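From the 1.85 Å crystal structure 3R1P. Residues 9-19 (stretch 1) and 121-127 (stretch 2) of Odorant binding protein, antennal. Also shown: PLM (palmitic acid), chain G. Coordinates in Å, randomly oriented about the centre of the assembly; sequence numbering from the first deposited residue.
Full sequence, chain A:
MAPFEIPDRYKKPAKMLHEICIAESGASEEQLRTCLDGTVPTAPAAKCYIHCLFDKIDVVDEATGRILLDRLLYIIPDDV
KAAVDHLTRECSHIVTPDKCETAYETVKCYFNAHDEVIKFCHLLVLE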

# COMPACT_ATOMS: atom_id res chain seq x y z
N ARG A 9 3.39 0.90 -19.70
CA ARG A 9 2.55 1.12 -18.53
C ARG A 9 1.25 0.33 -18.68
O ARG A 9 0.85 0.03 -19.81
CB ARG A 9 2.25 2.61 -18.37
N TYR A 10 0.60 -0.07 -17.56
CA TYR A 10 0.97 0.22 -16.17
C TYR A 10 1.95 -0.75 -15.50
O TYR A 10 2.49 -0.45 -14.43
CB TYR A 10 -0.33 0.29 -15.35
CG TYR A 10 -1.15 1.53 -15.64
CD1 TYR A 10 -0.93 2.71 -14.94
CD2 TYR A 10 -2.16 1.51 -16.59
CE1 TYR A 10 -1.68 3.85 -15.20
CE2 TYR A 10 -2.93 2.65 -16.85
CZ TYR A 10 -2.68 3.82 -16.15
OH TYR A 10 -3.42 4.96 -16.38
N LYS A 11 2.12 -1.95 -16.10
CA LYS A 11 2.94 -3.05 -15.58
C LYS A 11 4.44 -2.75 -15.34
O LYS A 11 4.94 -3.13 -14.27
CB LYS A 11 2.71 -4.35 -16.35
CG LYS A 11 3.26 -5.61 -15.68
CD LYS A 11 2.23 -6.34 -14.82
CE LYS A 11 2.86 -7.49 -14.08
NZ LYS A 11 2.29 -7.65 -12.73
N LYS A 12 5.14 -2.08 -16.29
CA LYS A 12 6.56 -1.74 -16.12
C LYS A 12 6.80 -0.88 -14.86
O LYS A 12 7.60 -1.30 -14.01
CB LYS A 12 7.14 -1.06 -17.37
CG LYS A 12 7.24 -1.97 -18.59
CD LYS A 12 8.69 -2.14 -19.03
CE LYS A 12 9.08 -1.27 -20.20
NZ LYS A 12 8.94 0.19 -19.93
N PRO A 13 6.11 0.28 -14.66
CA PRO A 13 6.39 1.08 -13.45
C PRO A 13 6.14 0.40 -12.12
O PRO A 13 6.92 0.59 -11.19
CB PRO A 13 5.49 2.31 -13.61
CG PRO A 13 5.13 2.36 -15.04
CD PRO A 13 5.13 0.96 -15.53
N ALA A 14 5.05 -0.38 -12.01
CA ALA A 14 4.66 -1.07 -10.77
C ALA A 14 5.63 -2.15 -10.32
O ALA A 14 5.79 -2.36 -9.12
CB ALA A 14 3.27 -1.64 -10.91
N LYS A 15 6.28 -2.86 -11.29
CA LYS A 15 7.26 -3.92 -11.02
C LYS A 15 8.53 -3.32 -10.38
O LYS A 15 9.09 -3.89 -9.45
CB LYS A 15 7.59 -4.71 -12.31
CG LYS A 15 6.47 -5.66 -12.80
CD LYS A 15 5.87 -6.60 -11.71
CE LYS A 15 6.90 -7.47 -10.99
NZ LYS A 15 6.28 -8.29 -9.93
N MET A 16 8.92 -2.15 -10.92
CA MET A 16 10.01 -1.25 -10.54
C MET A 16 9.82 -0.83 -9.06
O MET A 16 10.78 -0.74 -8.30
CB MET A 16 9.81 0.02 -11.37
CG MET A 16 10.92 0.39 -12.25
SD MET A 16 10.45 1.95 -13.01
CE MET A 16 11.94 2.62 -13.18
N LEU A 17 8.54 -0.52 -8.70
CA LEU A 17 8.08 -0.07 -7.39
C LEU A 17 8.09 -1.21 -6.35
O LEU A 17 8.52 -0.99 -5.22
CB LEU A 17 6.65 0.50 -7.57
CG LEU A 17 6.16 1.61 -6.64
CD1 LEU A 17 6.85 2.91 -6.90
CD2 LEU A 17 4.69 1.87 -6.87
N HIS A 18 7.66 -2.43 -6.76
CA HIS A 18 7.61 -3.64 -5.93
C HIS A 18 8.98 -4.10 -5.39
O HIS A 18 9.08 -4.48 -4.22
CB HIS A 18 6.94 -4.77 -6.74
CG HIS A 18 6.94 -6.10 -6.07
ND1 HIS A 18 6.11 -6.37 -5.01
CD2 HIS A 18 7.66 -7.21 -6.35
CE1 HIS A 18 6.36 -7.63 -4.66
NE2 HIS A 18 7.28 -8.17 -5.45
N GLU A 19 10.01 -4.12 -6.26
CA GLU A 19 11.37 -4.55 -5.93
C GLU A 19 12.09 -3.66 -4.92
O GLU A 19 12.76 -4.19 -4.03
CB GLU A 19 12.21 -4.75 -7.21
CG GLU A 19 11.78 -5.96 -8.02
CD GLU A 19 12.86 -6.85 -8.62
OE1 GLU A 19 14.06 -6.52 -8.51
OE2 GLU A 19 12.48 -7.87 -9.23
N CYS A 121 -2.65 -6.45 -6.20
CA CYS A 121 -1.81 -7.59 -5.85
C CYS A 121 -1.17 -8.16 -7.12
O CYS A 121 0.05 -8.32 -7.15
CB CYS A 121 -2.62 -8.65 -5.11
SG CYS A 121 -1.68 -10.11 -4.63
N HIS A 122 -1.97 -8.42 -8.17
CA HIS A 122 -1.50 -8.95 -9.45
C HIS A 122 -0.52 -8.00 -10.16
O HIS A 122 0.52 -8.45 -10.64
CB HIS A 122 -2.68 -9.25 -10.38
CG HIS A 122 -3.54 -10.42 -9.96
ND1 HIS A 122 -4.73 -10.69 -10.60
CD2 HIS A 122 -3.36 -11.31 -8.96
CE1 HIS A 122 -5.22 -11.76 -10.00
NE2 HIS A 122 -4.44 -12.17 -9.00
N LEU A 123 -0.87 -6.71 -10.23
CA LEU A 123 -0.08 -5.67 -10.90
C LEU A 123 1.33 -5.53 -10.34
O LEU A 123 2.29 -5.46 -11.10
CB LEU A 123 -0.82 -4.32 -10.83
CG LEU A 123 -0.11 -3.11 -11.46
CD1 LEU A 123 -0.06 -3.23 -12.98
CD2 LEU A 123 -0.74 -1.81 -11.03
N LEU A 124 1.44 -5.51 -9.01
CA LEU A 124 2.69 -5.31 -8.30
C LEU A 124 3.47 -6.63 -8.11
O LEU A 124 4.70 -6.62 -8.33
CB LEU A 124 2.40 -4.77 -6.89
CG LEU A 124 1.95 -3.33 -6.79
CD1 LEU A 124 1.13 -3.09 -5.54
CD2 LEU A 124 3.15 -2.37 -6.85
N VAL A 125 2.76 -7.66 -7.64
CA VAL A 125 3.39 -8.90 -7.19
C VAL A 125 3.64 -10.01 -8.23
O VAL A 125 4.67 -10.66 -8.11
CB VAL A 125 2.76 -9.32 -5.82
CG1 VAL A 125 3.55 -10.41 -5.15
CG2 VAL A 125 2.62 -8.10 -4.88
N LEU A 126 2.80 -10.22 -9.25
CA LEU A 126 3.08 -11.28 -10.23
C LEU A 126 3.97 -10.78 -11.36
O LEU A 126 4.17 -9.57 -11.52
CB LEU A 126 1.78 -11.90 -10.80
CG LEU A 126 0.75 -12.40 -9.81
CD1 LEU A 126 -0.52 -12.79 -10.50
CD2 LEU A 126 1.28 -13.52 -8.92
N GLU A 127 4.50 -11.74 -12.18
CA GLU A 127 5.36 -11.45 -13.33
C GLU A 127 4.59 -10.68 -14.42
O GLU A 127 5.21 -9.87 -15.14
CB GLU A 127 5.89 -12.75 -13.94
CG GLU A 127 6.94 -13.48 -13.12
CD GLU A 127 7.47 -14.75 -13.77
OE1 GLU A 127 7.55 -14.80 -15.02
OE2 GLU A 127 7.84 -15.68 -13.02
OXT GLU A 127 3.36 -10.90 -14.56
C1 PLM G . 2.23 4.14 -12.36
O1 PLM G . 2.27 4.29 -13.61
O2 PLM G . 2.69 4.99 -11.58
C2 PLM G . 1.58 2.87 -11.82
C3 PLM G . 1.65 2.78 -10.29
C4 PLM G . 0.58 1.85 -9.71
C5 PLM G . 1.00 1.29 -8.35
C6 PLM G . -0.12 1.34 -7.32
C7 PLM G . 0.40 1.14 -5.90
C8 PLM G . -0.67 1.43 -4.85
C9 PLM G . -0.71 0.37 -3.75
CA PLM G . -2.01 0.46 -2.95
CB PLM G . -2.18 -0.72 -2.00
CC PLM G . -2.76 -1.93 -2.73
CD PLM G . -3.65 -2.78 -1.82
CE PLM G . -2.90 -3.69 -0.86
CF PLM G . -1.42 -3.90 -1.19
CG PLM G . -1.23 -4.95 -2.26

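Two helical segments more than a hundred residues apart in sequence, within 11-19 and 121-125, cross with their N-to-C directions at 69° and their axes 8.3 Å apart at closest approach. The backbones come nearest at Ala14 and Leu124, whose CA atoms are 5.3 Å apart; the CA atoms of Lys11 and Leu123 follow at 6.2 Å. The second helix is ending here: Val125 N bonds to Cys121 O (2.8 Å) and Leu126 N to His122 O (3.2 Å), but Leu126 is the first residue to leave helical phi/psi, and the carbonyls of Leu123 and Leu124 have no helical NH partner. Two lysines, one turn apart, meet these carbonyls and that of Leu126, just past the helix. Lys11 NZ donates to Leu123 O (2.7 Å) and Leu126 O (2.9 Å); Lys15 NZ donates to Leu124 O (2.8 Å) and shares Leu126 O (2.9 Å). Both side chains leave the backbone sideways, and their length brings the ammonium groups to the chain end, Lys15 with its first three chi angles all m. Lys11 NZ also forms a long salt bridge with the C-terminal carboxylate, 3.9 Å from Glu127 OXT, whereas the CA-to-CB bond of Glu127 points away. Beside this polar cluster lies an apolar patch. Ala14, buried and directed toward the other helix, places CB 3.7 Å from Leu123 CG and 4.1 Å from Leu124 CD2; its small side chain suits the close backbone approach. Leu123 also reaches Tyr10, CD1 to CB at 4.3 Å. Although the CA-to-CB bond of Leu124 points away, its CD2 lies 3.5 Å from Ala14 O. His18 (chi1 t) sets one ring face against the helix end: Leu124 O lies 3.2 Å from CG, and Val125 CA makes a CH-pi contact 4.3 Å from the ring centroid, 16° off the normal. Both ring nitrogens of this buried histidine are hydrogen-bonded elsewhere in the structure. Together the two stretches bury 513 Å², counting both sides.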